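Local coordinates for protein D-lactate dehydrogenase (Fermentative) (Pseudomonas aeruginosa, PDB 6ABJ) that probably interconverts pyruvate and D-lactate using NADH, as a tetrameric D-isomer specific 2-hydroxyacid dehydrogenase with a Rossmann-type NAD-binding domain, at residues Val126-Thr131 with Val307-Gln312; Leu245-Thr248 with Ala252-Asn255; Val254-Leu259 with Asp274-Glu279. All coordinates share one frame; numbering follows the deposited sequence.

How the interactions relate
All three contacts lie in the NAD-binding region, all are buried, and none has a direct hydrogen bond between its segments. Interaction 1 is purely apolar across its segments and sets helix 118-134 against strand 306-308, an outermost strand within the chain. Interaction 2 mixes methyl packing with a side-chain amide whose polar ends bond to the intervening turn; interaction 3 differs in a bridging water and the partly exposed Glu277. Interactions 2 and 3 share Val254 and Asn255, the last part of the connection from strand 243-247 to helix 256-265, and Asn247 O to Asp274 N, a probable hydrogen bond, measures 2.9 Å. Ile129 packs on Ile246 between interactions 1 and 2, while His311 and Glu279 join interactions 1 and 3.

Interaction 1: Val126-Thr131 with Val307-Gln312; sequences VGLILT and VVTAHQ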
ATOM      1  N   VAL B 126      14.701  -1.283 -18.491  1.00 22.89           N
ATOM      2  CA  VAL B 126      13.499  -1.238 -19.306  1.00 22.53           C
ATOM      3  C   VAL B 126      12.237  -1.451 -18.445  1.00 22.20           C
ATOM      4  O   VAL B 126      11.201  -0.795 -18.667  1.00 23.21           O
ATOM      5  CB  VAL B 126      13.594  -2.228 -20.491  1.00 23.88           C
ATOM      6  CG1 VAL B 126      12.326  -2.242 -21.295  1.00 24.48           C
ATOM      7  CG2 VAL B 126      14.794  -1.875 -21.370  1.00 26.68           C
ATOM      8  N   GLY B 127      12.307  -2.322 -17.447  1.00 21.54           N
ATOM      9  CA  GLY B 127      11.191  -2.512 -16.563  1.00 23.57           C
ATOM     10  C   GLY B 127      10.829  -1.220 -15.793  1.00 22.38           C
ATOM     11  O   GLY B 127       9.647  -0.871 -15.627  1.00 22.31           O
ATOM     12  N   LEU B 128      11.851  -0.441 -15.447  1.00 21.35           N
ATOM     13  CA  LEU B 128      11.629   0.801 -14.678  1.00 20.78           C
ATOM     14  C   LEU B 128      10.951   1.759 -15.643  1.00 21.52           C
ATOM     15  O   LEU B 128      10.016   2.488 -15.268  1.00 19.37           O
ATOM     16  CB  LEU B 128      12.988   1.392 -14.174  1.00 21.94           C
ATOM     17  CG  LEU B 128      13.567   0.678 -12.920  1.00 23.24           C
ATOM     18  CD1 LEU B 128      14.928   1.350 -12.586  1.00 23.89           C
ATOM     19  CD2 LEU B 128      12.643   0.707 -11.744  1.00 24.56           C
ATOM     20  N   ILE B 129      11.411   1.783 -16.884  1.00 19.67           N
ATOM     21  CA  ILE B 129      10.783   2.670 -17.890  1.00 20.03           C
ATOM     22  C   ILE B 129       9.294   2.364 -18.049  1.00 20.57           C
ATOM     23  O   ILE B 129       8.438   3.275 -18.021  1.00 20.80           O
ATOM     24  CB  ILE B 129      11.488   2.502 -19.279  1.00 20.62           C
ATOM     25  CG1 ILE B 129      12.853   3.153 -19.188  1.00 20.94           C
ATOM     26  CG2 ILE B 129      10.676   3.166 -20.378  1.00 21.08           C
ATOM     27  CD1 ILE B 129      13.773   2.948 -20.330  1.00 22.05           C
ATOM     28  N   LEU B 130       8.960   1.086 -18.179  1.00 20.67           N
ATOM     29  CA  LEU B 130       7.581   0.730 -18.462  1.00 22.35           C
ATOM     30  C   LEU B 130       6.696   0.913 -17.270  1.00 21.19           C
ATOM     31  O   LEU B 130       5.585   1.374 -17.405  1.00 20.57           O
ATOM     32  CB  LEU B 130       7.488  -0.711 -18.964  1.00 22.47           C
ATOM     33  CG  LEU B 130       7.835  -0.788 -20.470  1.00 25.68           C
ATOM     34  CD1 LEU B 130       8.189  -2.189 -20.794  1.00 27.43           C
ATOM     35  CD2 LEU B 130       6.697  -0.216 -21.329  1.00 28.21           C
ATOM     36  N   THR B 131       7.203   0.612 -16.062  1.00 20.99           N
ATOM     37  CA  THR B 131       6.394   0.818 -14.907  1.00 21.68           C
ATOM     38  C   THR B 131       6.086   2.323 -14.715  1.00 21.09           C
ATOM     39  O   THR B 131       4.977   2.689 -14.323  1.00 20.99           O
ATOM     40  CB  THR B 131       6.927   0.142 -13.597  1.00 26.16           C
ATOM     41  OG1 THR B 131       5.904   0.279 -12.592  1.00 30.74           O
ATOM     42  CG2 THR B 131       8.077   0.799 -13.039  1.00 28.89           C
ATOM     43  N   VAL B 307      10.235   5.841  -9.035  1.00 21.04           N
ATOM     44  CA  VAL B 307      10.340   4.453  -8.552  1.00 21.86           C
ATOM     45  C   VAL B 307      11.807   4.194  -8.263  1.00 22.50           C
ATOM     46  O   VAL B 307      12.643   4.446  -9.123  1.00 22.00           O
ATOM     47  CB  VAL B 307       9.850   3.450  -9.653  1.00 21.57           C
ATOM     48  CG1 VAL B 307      10.141   2.032  -9.227  1.00 23.19           C
ATOM     49  CG2 VAL B 307       8.324   3.649  -9.878  1.00 22.07           C
ATOM     50  N   VAL B 308      12.044   3.676  -7.074  1.00 23.37           N
ATOM     51  CA  VAL B 308      13.392   3.339  -6.594  1.00 24.49           C
ATOM     52  C   VAL B 308      13.382   1.874  -6.259  1.00 24.06           C
ATOM     53  O   VAL B 308      12.510   1.405  -5.548  1.00 24.64           O
ATOM     54  CB  VAL B 308      13.769   4.107  -5.342  1.00 25.39           C
ATOM     55  CG1 VAL B 308      15.164   3.632  -4.814  1.00 26.00           C
ATOM     56  CG2 VAL B 308      13.736   5.584  -5.620  1.00 24.94           C
ATOM     57  N   THR B 309      14.340   1.127  -6.878  1.00 25.00           N
ATOM     58  CA  THR B 309      14.643  -0.214  -6.497  1.00 24.54           C
ATOM     59  C   THR B 309      16.041  -0.228  -5.856  1.00 24.98           C
ATOM     60  O   THR B 309      16.875   0.598  -6.199  1.00 22.91           O
ATOM     61  CB  THR B 309      14.524  -1.208  -7.711  1.00 24.94           C
ATOM     62  OG1 THR B 309      15.279  -0.754  -8.806  1.00 24.84           O
ATOM     63  CG2 THR B 309      13.022  -1.318  -8.184  1.00 25.75           C
ATOM     64  N   ALA B 310      16.234  -1.157  -4.916  1.00 27.29           N
ATOM     65  CA  ALA B 310      17.355  -1.074  -3.990  1.00 29.58           C
ATOM     66  C   ALA B 310      18.558  -1.878  -4.491  1.00 29.77           C
ATOM     67  O   ALA B 310      18.913  -2.955  -3.963  1.00 32.71           O
ATOM     68  CB  ALA B 310      16.922  -1.433  -2.570  1.00 29.79           C
ATOM     69  N   HIS B 311      19.102  -1.375  -5.588  1.00 30.77           N
ATOM     70  CA  HIS B 311      20.174  -2.009  -6.360  1.00 31.40           C
ATOM     71  C   HIS B 311      19.883  -3.470  -6.686  1.00 32.21           C
ATOM     72  O   HIS B 311      20.574  -4.422  -6.233  1.00 33.46           O
ATOM     73  CB  HIS B 311      21.522  -1.849  -5.687  1.00 35.70           C
ATOM     74  CG  HIS B 311      22.664  -1.969  -6.654  1.00 36.32           C
ATOM     75  ND1 HIS B 311      23.822  -1.250  -6.511  1.00 39.89           N
ATOM     76  CD2 HIS B 311      22.767  -2.627  -7.837  1.00 38.44           C
ATOM     77  CE1 HIS B 311      24.597  -1.453  -7.570  1.00 42.09           C
ATOM     78  NE2 HIS B 311      23.987  -2.300  -8.383  1.00 40.47           N
ATOM     79  N   GLN B 312      18.764  -3.616  -7.394  1.00 28.01           N
ATOM     80  CA  GLN B 312      18.096  -4.847  -7.721  1.00 25.20           C
ATOM     81  C   GLN B 312      18.338  -5.265  -9.160  1.00 22.76           C
ATOM     82  O   GLN B 312      17.911  -6.340  -9.592  1.00 24.91           O
ATOM     83  CB  GLN B 312      16.571  -4.582  -7.484  1.00 26.44           C
ATOM     84  CG  GLN B 312      15.710  -5.775  -7.387  1.00 26.05           C
ATOM     85  CD  GLN B 312      14.235  -5.480  -7.369  1.00 26.62           C
ATOM     86  OE1 GLN B 312      13.769  -4.598  -6.640  1.00 26.47           O
ATOM     87  NE2 GLN B 312      13.491  -6.256  -8.121  1.00 26.87           N
TER
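Leu128 reaches from its helix into the angle between Val307 and Thr309, and one methyl group does the touching. Leu128 CD2 lies 3.8 Å from Val307 CG1 and 4.1 Å from Thr309 CG2. Those two methyls belong to alternate residues pointing to the same side of the chain, so the three carbons form a compact triangle. With CG anti to the carbonyl carbon (chi1 -79°), the leucine side chain brings CD2 within touching distance although the CA atoms of Leu128 and Val307 remain 7.2 Å apart. Its other methyl, CD1, turns to the NADH-binding residue Thr248, and Leu128 CD1 meets Thr248 CG2 at 4.1 Å.

The other flank is looser. One helical turn on, Thr131 directs its methyl at the second branch of Val307, but Thr131 CG2 and Val307 CG2 are 4.3 Å apart, at the limit of contact. No hydrogen bond joins the two segments, and all four touching residues are buried; solvent exposure appears farther along, at the partly exposed His311.

Polar ends are served by other partners. Thr131 OG1 is hydrogen-bonded to His137 ND1. In Thr309, OG1 occupies the position between backbone N and carbonyl carbon (chi1 52°), which leaves CG2 facing the helix while OG1 hydrogen-bonds to Asp274 OD1 and His124 NE2. Thr309 therefore offers a methyl to the core and a hydroxyl to the coenzyme-site aspartate.

Helix 118-134 thus packs against strand 306-308, an outermost strand, within this chain, of the parallel sheet, with strand 268-273 pairing beside that strand, helix 170-181 touching Val126 and Ile129, and a second subunit contacting Leu130 and Val308.

Interaction 2: Leu245-Thr248 with Ala252-Asn255; sequences LINT and ALVN
Asn247 OD1 accepts a hydrogen bond from Gly249 N, in the turn between the segments, and Leu253 CD1 approaches the same oxygen at 4.0 Å. The two side chains cross at about a right angle. The amide's other end is engaged too: Asn247 ND2 hydrogen-bonds to Arg250 O, which fixes the rotation of the amide and ties both of its ends to the turn. With CG anti to the backbone N (chi1 -173°), the amide extends from the strand toward Leu253 and Val254, and Asn247 ND2 comes within 4.3 Å of Val254 CG1.

Apolar packing continues one strand repeat back. Leu245 CD2 meets Val254 CG2 at 4.4 Å, a loose contact, so Val254 spans both strand residues facing this side, with one methyl for the leucine and the other for the amide. Leu253 also rests on Leu219 of the adjoining strand 216-219.

In Rossmann-type domains the coenzyme binds at the carboxyl ends of the parallel strands, and this turn follows strand 243-247 there; it carries the NADH-binding residue Thr248, within an Asn-x-x-Arg-Gly sequence, here Asn-Thr-Gly-Arg-Gly, as in D-2-hydroxyacid dehydrogenases.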
ATOM      1  N   LEU B 245      14.133  10.158 -16.693  1.00 22.73           N
ATOM      2  CA  LEU B 245      15.536   9.777 -16.407  1.00 22.70           C
ATOM      3  C   LEU B 245      15.606   8.468 -15.663  1.00 22.05           C
ATOM      4  O   LEU B 245      14.914   8.277 -14.658  1.00 23.53           O
ATOM      5  CB  LEU B 245      16.153  10.894 -15.566  1.00 22.33           C
ATOM      6  CG  LEU B 245      17.611  10.660 -15.175  1.00 24.11           C
ATOM      7  CD1 LEU B 245      18.590  10.666 -16.346  1.00 24.14           C
ATOM      8  CD2 LEU B 245      18.028  11.744 -14.174  1.00 24.57           C
ATOM      9  N   ILE B 246      16.502   7.592 -16.109  1.00 22.96           N
ATOM     10  CA  ILE B 246      16.736   6.301 -15.502  1.00 23.95           C
ATOM     11  C   ILE B 246      18.252   6.243 -15.120  1.00 25.09           C
ATOM     12  O   ILE B 246      19.135   6.497 -15.946  1.00 24.46           O
ATOM     13  CB  ILE B 246      16.443   5.154 -16.499  1.00 23.72           C
ATOM     14  CG1 ILE B 246      14.991   5.271 -17.048  1.00 23.69           C
ATOM     15  CG2 ILE B 246      16.642   3.783 -15.889  1.00 23.15           C
ATOM     16  CD1 ILE B 246      13.889   5.180 -15.996  1.00 23.26           C
ATOM     17  N   ASN B 247      18.518   5.911 -13.868  1.00 26.10           N
ATOM     18  CA  ASN B 247      19.882   5.649 -13.430  1.00 27.55           C
ATOM     19  C   ASN B 247      19.970   4.276 -12.817  1.00 27.48           C
ATOM     20  O   ASN B 247      19.589   4.037 -11.645  1.00 31.07           O
ATOM     21  CB  ASN B 247      20.379   6.680 -12.435  1.00 28.74           C
ATOM     22  CG  ASN B 247      21.874   6.482 -12.130  1.00 32.52           C
ATOM     23  OD1 ASN B 247      22.555   5.735 -12.847  1.00 31.25           O
ATOM     24  ND2 ASN B 247      22.338   7.088 -11.078  1.00 31.67           N
ATOM     25  N   THR B 248      20.422   3.332 -13.635  1.00 29.05           N
ATOM     26  CA  THR B 248      20.894   2.028 -13.113  1.00 29.19           C
ATOM     27  C   THR B 248      22.437   1.930 -13.049  1.00 30.02           C
ATOM     28  O   THR B 248      22.925   0.851 -12.833  1.00 29.63           O
ATOM     29  CB  THR B 248      20.333   0.881 -13.943  1.00 29.05           C
ATOM     30  OG1 THR B 248      20.790   1.011 -15.313  1.00 28.84           O
ATOM     31  CG2 THR B 248      18.766   0.902 -13.939  1.00 29.25           C
ATOM     32  N   ALA B 252      26.447   8.013  -7.760  1.00 39.57           N
ATOM     33  CA  ALA B 252      27.117   9.314  -7.814  1.00 42.53           C
ATOM     34  C   ALA B 252      27.077   9.944  -9.201  1.00 38.54           C
ATOM     35  O   ALA B 252      27.601  11.033  -9.379  1.00 40.77           O
ATOM     36  CB  ALA B 252      28.588   9.194  -7.293  1.00 40.20           C
ATOM     37  N   LEU B 253      26.518   9.258 -10.203  1.00 37.70           N
ATOM     38  CA  LEU B 253      26.342   9.879 -11.558  1.00 35.99           C
ATOM     39  C   LEU B 253      25.391  11.032 -11.517  1.00 37.64           C
ATOM     40  O   LEU B 253      25.360  11.886 -12.400  1.00 38.47           O
ATOM     41  CB  LEU B 253      25.885   8.845 -12.593  1.00 35.29           C
ATOM     42  CG  LEU B 253      26.836   7.721 -12.947  1.00 39.34           C
ATOM     43  CD1 LEU B 253      26.237   6.741 -13.941  1.00 39.35           C
ATOM     44  CD2 LEU B 253      28.189   8.216 -13.507  1.00 40.51           C
ATOM     45  N   VAL B 254      24.580  11.094 -10.455  1.00 39.08           N
ATOM     46  CA  VAL B 254      23.574  12.099 -10.370  1.00 41.09           C
ATOM     47  C   VAL B 254      23.655  12.844  -9.026  1.00 38.43           C
ATOM     48  O   VAL B 254      24.080  12.279  -8.024  1.00 43.55           O
ATOM     49  CB  VAL B 254      22.202  11.389 -10.572  1.00 44.57           C
ATOM     50  CG1 VAL B 254      21.625  10.952  -9.261  1.00 42.69           C
ATOM     51  CG2 VAL B 254      21.259  12.334 -11.233  1.00 48.92           C
ATOM     52  N   ASN B 255      23.275  14.102  -9.036  1.00 35.87           N
ATOM     53  CA  ASN B 255      23.151  14.870  -7.839  1.00 40.71           C
ATOM     54  C   ASN B 255      21.705  14.824  -7.416  1.00 38.14           C
ATOM     55  O   ASN B 255      20.893  15.629  -7.828  1.00 35.23           O
ATOM     56  CB  ASN B 255      23.587  16.337  -8.040  1.00 40.68           C
ATOM     57  CG  ASN B 255      23.662  17.109  -6.742  1.00 46.98           C
ATOM     58  OD1 ASN B 255      23.396  16.575  -5.651  1.00 51.32           O
ATOM     59  ND2 ASN B 255      23.951  18.396  -6.849  1.00 47.19           N
TER

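Interaction 3: Val254-Leu259 with Asp274-Glu279; sequences VNAAAL and DVYEEE
The apolar part of the contact is a single approach: Ala256 CB comes 3.6 Å from Tyr276 CE1, at the edge of the ring and near its plane, so the methyl abuts the rim and does not lie over a face. The ring gets there because Tyr276 CG is anti to its backbone N (chi1 -180°), bringing the end of the side chain closer to the alanine than its base is. Val296 of helix 295-302 touches both residues, and Tyr276 OH hydrogen-bonds to Asp294 OD2 beyond the contact.

Polar contact across the segments passes through water. Val254 O and Glu277 OE1 are 3.8 Å apart, and one water bridges them, donating to Val254 O at 2.9 Å and to Glu277 OE1 at 2.8 Å. The same water accepts from Ala256 N at 3.0 Å, thereby satisfying the backbone amide of Ala256. Helix 256-265 connects strand 243-247 to the neighbouring parallel strand 268-273, a beta-alpha-beta crossover of the Rossmann-type domain, and the contact sets segment 254-259, which leads into that helix, against the loop leaving the second strand. An extended side chain carries the Glu277 carboxylate across; OE1 also bonds to His229 NE2, and OE2 forms a salt bridge with Arg228.

Hydrogen bonds within 274-279 shape the loop that presents Tyr276 and Glu277. A type I turn runs from Tyr276 to Glu279, closed by Glu279 N to Tyr276 O at 2.9 Å. The Glu279 side chain reaches back to the first residue of the turn: Tyr276 N donates to Glu279 OE1 at 2.9 Å and 163°, and OE1 accepts with its anti lone pair.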
ATOM      1  N   VAL B 254      24.580  11.094 -10.455  1.00 39.08           N
ATOM      2  CA  VAL B 254      23.574  12.099 -10.370  1.00 41.09           C
ATOM      3  C   VAL B 254      23.655  12.844  -9.026  1.00 38.43           C
ATOM      4  O   VAL B 254      24.080  12.279  -8.024  1.00 43.55           O
ATOM      5  CB  VAL B 254      22.202  11.389 -10.572  1.00 44.57           C
ATOM      6  CG1 VAL B 254      21.625  10.952  -9.261  1.00 42.69           C
ATOM      7  CG2 VAL B 254      21.259  12.334 -11.233  1.00 48.92           C
ATOM      8  N   ASN B 255      23.275  14.102  -9.036  1.00 35.87           N
ATOM      9  CA  ASN B 255      23.151  14.870  -7.839  1.00 40.71           C
ATOM     10  C   ASN B 255      21.705  14.824  -7.416  1.00 38.14           C
ATOM     11  O   ASN B 255      20.893  15.629  -7.828  1.00 35.23           O
ATOM     12  CB  ASN B 255      23.587  16.337  -8.040  1.00 40.68           C
ATOM     13  CG  ASN B 255      23.662  17.109  -6.742  1.00 46.98           C
ATOM     14  OD1 ASN B 255      23.396  16.575  -5.651  1.00 51.32           O
ATOM     15  ND2 ASN B 255      23.951  18.396  -6.849  1.00 47.19           N
ATOM     16  N   ALA B 256      21.424  13.887  -6.536  1.00 39.91           N
ATOM     17  CA  ALA B 256      20.041  13.589  -6.162  1.00 40.71           C
ATOM     18  C   ALA B 256      19.313  14.777  -5.636  1.00 42.18           C
ATOM     19  O   ALA B 256      18.133  15.013  -5.923  1.00 41.45           O
ATOM     20  CB  ALA B 256      20.028  12.461  -5.150  1.00 40.15           C
ATOM     21  N   ALA B 257      20.035  15.609  -4.897  1.00 43.89           N
ATOM     22  CA  ALA B 257      19.467  16.811  -4.388  1.00 40.01           C
ATOM     23  C   ALA B 257      18.864  17.680  -5.462  1.00 36.18           C
ATOM     24  O   ALA B 257      17.862  18.278  -5.227  1.00 33.29           O
ATOM     25  CB  ALA B 257      20.529  17.599  -3.557  1.00 43.55           C
ATOM     26  N   ALA B 258      19.521  17.813  -6.619  1.00 35.35           N
ATOM     27  CA  ALA B 258      19.007  18.630  -7.758  1.00 33.02           C
ATOM     28  C   ALA B 258      17.761  18.026  -8.484  1.00 32.56           C
ATOM     29  O   ALA B 258      16.962  18.711  -9.111  1.00 32.38           O
ATOM     30  CB  ALA B 258      20.131  18.755  -8.804  1.00 35.41           C
ATOM     31  N   LEU B 259      17.602  16.717  -8.345  1.00 31.88           N
ATOM     32  CA  LEU B 259      16.440  16.032  -8.938  1.00 30.28           C
ATOM     33  C   LEU B 259      15.133  16.496  -8.310  1.00 28.33           C
ATOM     34  O   LEU B 259      14.128  16.561  -8.975  1.00 27.35           O
ATOM     35  CB  LEU B 259      16.589  14.548  -8.752  1.00 30.42           C
ATOM     36  CG  LEU B 259      17.743  13.789  -9.425  1.00 31.14           C
ATOM     37  CD1 LEU B 259      17.799  12.370  -8.987  1.00 35.77           C
ATOM     38  CD2 LEU B 259      17.591  13.853 -10.890  1.00 32.02           C
ATOM     39  N   ASP B 274      17.818   2.725  -9.712  1.00 25.27           N
ATOM     40  CA  ASP B 274      18.246   1.484  -9.067  1.00 28.02           C
ATOM     41  C   ASP B 274      19.504   1.673  -8.191  1.00 28.31           C
ATOM     42  O   ASP B 274      19.864   0.753  -7.434  1.00 28.93           O
ATOM     43  CB  ASP B 274      18.517   0.385 -10.088  1.00 27.04           C
ATOM     44  CG  ASP B 274      18.722  -0.971  -9.417  1.00 30.74           C
ATOM     45  OD1 ASP B 274      17.794  -1.457  -8.715  1.00 25.84           O
ATOM     46  OD2 ASP B 274      19.811  -1.577  -9.561  1.00 28.09           O
ATOM     47  N   VAL B 275      20.048   2.873  -8.197  1.00 29.02           N
ATOM     48  CA  VAL B 275      21.233   3.187  -7.417  1.00 33.72           C
ATOM     49  C   VAL B 275      21.079   4.557  -6.832  1.00 35.27           C
ATOM     50  O   VAL B 275      20.296   5.404  -7.335  1.00 33.37           O
ATOM     51  CB  VAL B 275      22.528   3.111  -8.301  1.00 33.25           C
ATOM     52  CG1 VAL B 275      22.717   1.702  -8.881  1.00 34.78           C
ATOM     53  CG2 VAL B 275      22.447   4.108  -9.400  1.00 36.78           C
ATOM     54  N   TYR B 276      21.835   4.787  -5.774  1.00 33.22           N
ATOM     55  CA  TYR B 276      21.774   6.045  -5.032  1.00 34.96           C
ATOM     56  C   TYR B 276      23.141   6.244  -4.349  1.00 37.28           C
ATOM     57  O   TYR B 276      23.781   5.287  -3.909  1.00 39.45           O
ATOM     58  CB  TYR B 276      20.638   5.996  -4.044  1.00 33.87           C
ATOM     59  CG  TYR B 276      20.464   7.221  -3.231  1.00 34.32           C
ATOM     60  CD1 TYR B 276      20.027   8.407  -3.806  1.00 34.85           C
ATOM     61  CD2 TYR B 276      20.695   7.207  -1.868  1.00 33.97           C
ATOM     62  CE1 TYR B 276      19.867   9.560  -3.031  1.00 34.18           C
ATOM     63  CE2 TYR B 276      20.516   8.348  -1.103  1.00 33.67           C
ATOM     64  CZ  TYR B 276      20.126   9.515  -1.688  1.00 32.79           C
ATOM     65  OH  TYR B 276      19.977  10.688  -0.949  1.00 36.97           O
ATOM     66  N   GLU B 277      23.575   7.482  -4.318  1.00 40.48           N
ATOM     67  CA  GLU B 277      24.925   7.801  -3.866  1.00 45.41           C
ATOM     68  C   GLU B 277      25.127   7.388  -2.412  1.00 47.62           C
ATOM     69  O   GLU B 277      26.152   6.805  -2.096  1.00 46.36           O
ATOM     70  CB  GLU B 277      25.177   9.282  -4.081  1.00 44.22           C
ATOM     71  CG  GLU B 277      26.579   9.741  -3.709  1.00 48.67           C
ATOM     72  CD  GLU B 277      26.894  11.117  -4.263  1.00 48.45           C
ATOM     73  OE1 GLU B 277      26.048  11.793  -4.863  1.00 50.28           O
ATOM     74  OE2 GLU B 277      28.033  11.529  -4.115  1.00 57.44           O
ATOM     75  N   GLU B 278      24.157   7.541  -1.541  1.00 50.86           N
ATOM     76  CA  GLU B 278      24.442   7.033  -0.215  1.00 63.31           C
ATOM     77  C   GLU B 278      24.162   5.492  -0.017  1.00 63.51           C
ATOM     78  O   GLU B 278      24.162   5.034   1.128  1.00 62.98           O
ATOM     79  CB  GLU B 278      23.730   7.866   0.851  1.00 64.79           C
ATOM     80  CG  GLU B 278      23.701   9.357   0.545  1.00 65.96           C
ATOM     81  CD  GLU B 278      25.080   9.994   0.536  1.00 74.05           C
ATOM     82  OE1 GLU B 278      26.059   9.314   0.912  1.00 66.18           O
ATOM     83  OE2 GLU B 278      25.185  11.180   0.153  1.00 75.24           O
ATOM     84  N   GLU B 279      23.956   4.697  -1.088  1.00 58.05           N
ATOM     85  CA  GLU B 279      23.297   3.397  -0.965  1.00 52.11           C
ATOM     86  C   GLU B 279      23.880   2.303  -0.034  1.00 52.40           C
ATOM     87  O   GLU B 279      23.120   1.587   0.617  1.00 46.00           O
ATOM     88  CB  GLU B 279      23.044   2.796  -2.338  1.00 49.00           C
ATOM     89  CG  GLU B 279      24.246   2.189  -3.008  1.00 47.01           C
ATOM     90  CD  GLU B 279      23.895   1.607  -4.335  1.00 43.49           C
ATOM     91  OE1 GLU B 279      23.362   2.346  -5.171  1.00 38.78           O
ATOM     92  OE2 GLU B 279      24.172   0.435  -4.566  1.00 43.95           O
TER
HETATM   93  O   HOH W   1      23.286  11.889  -5.307  1.00 38.26           O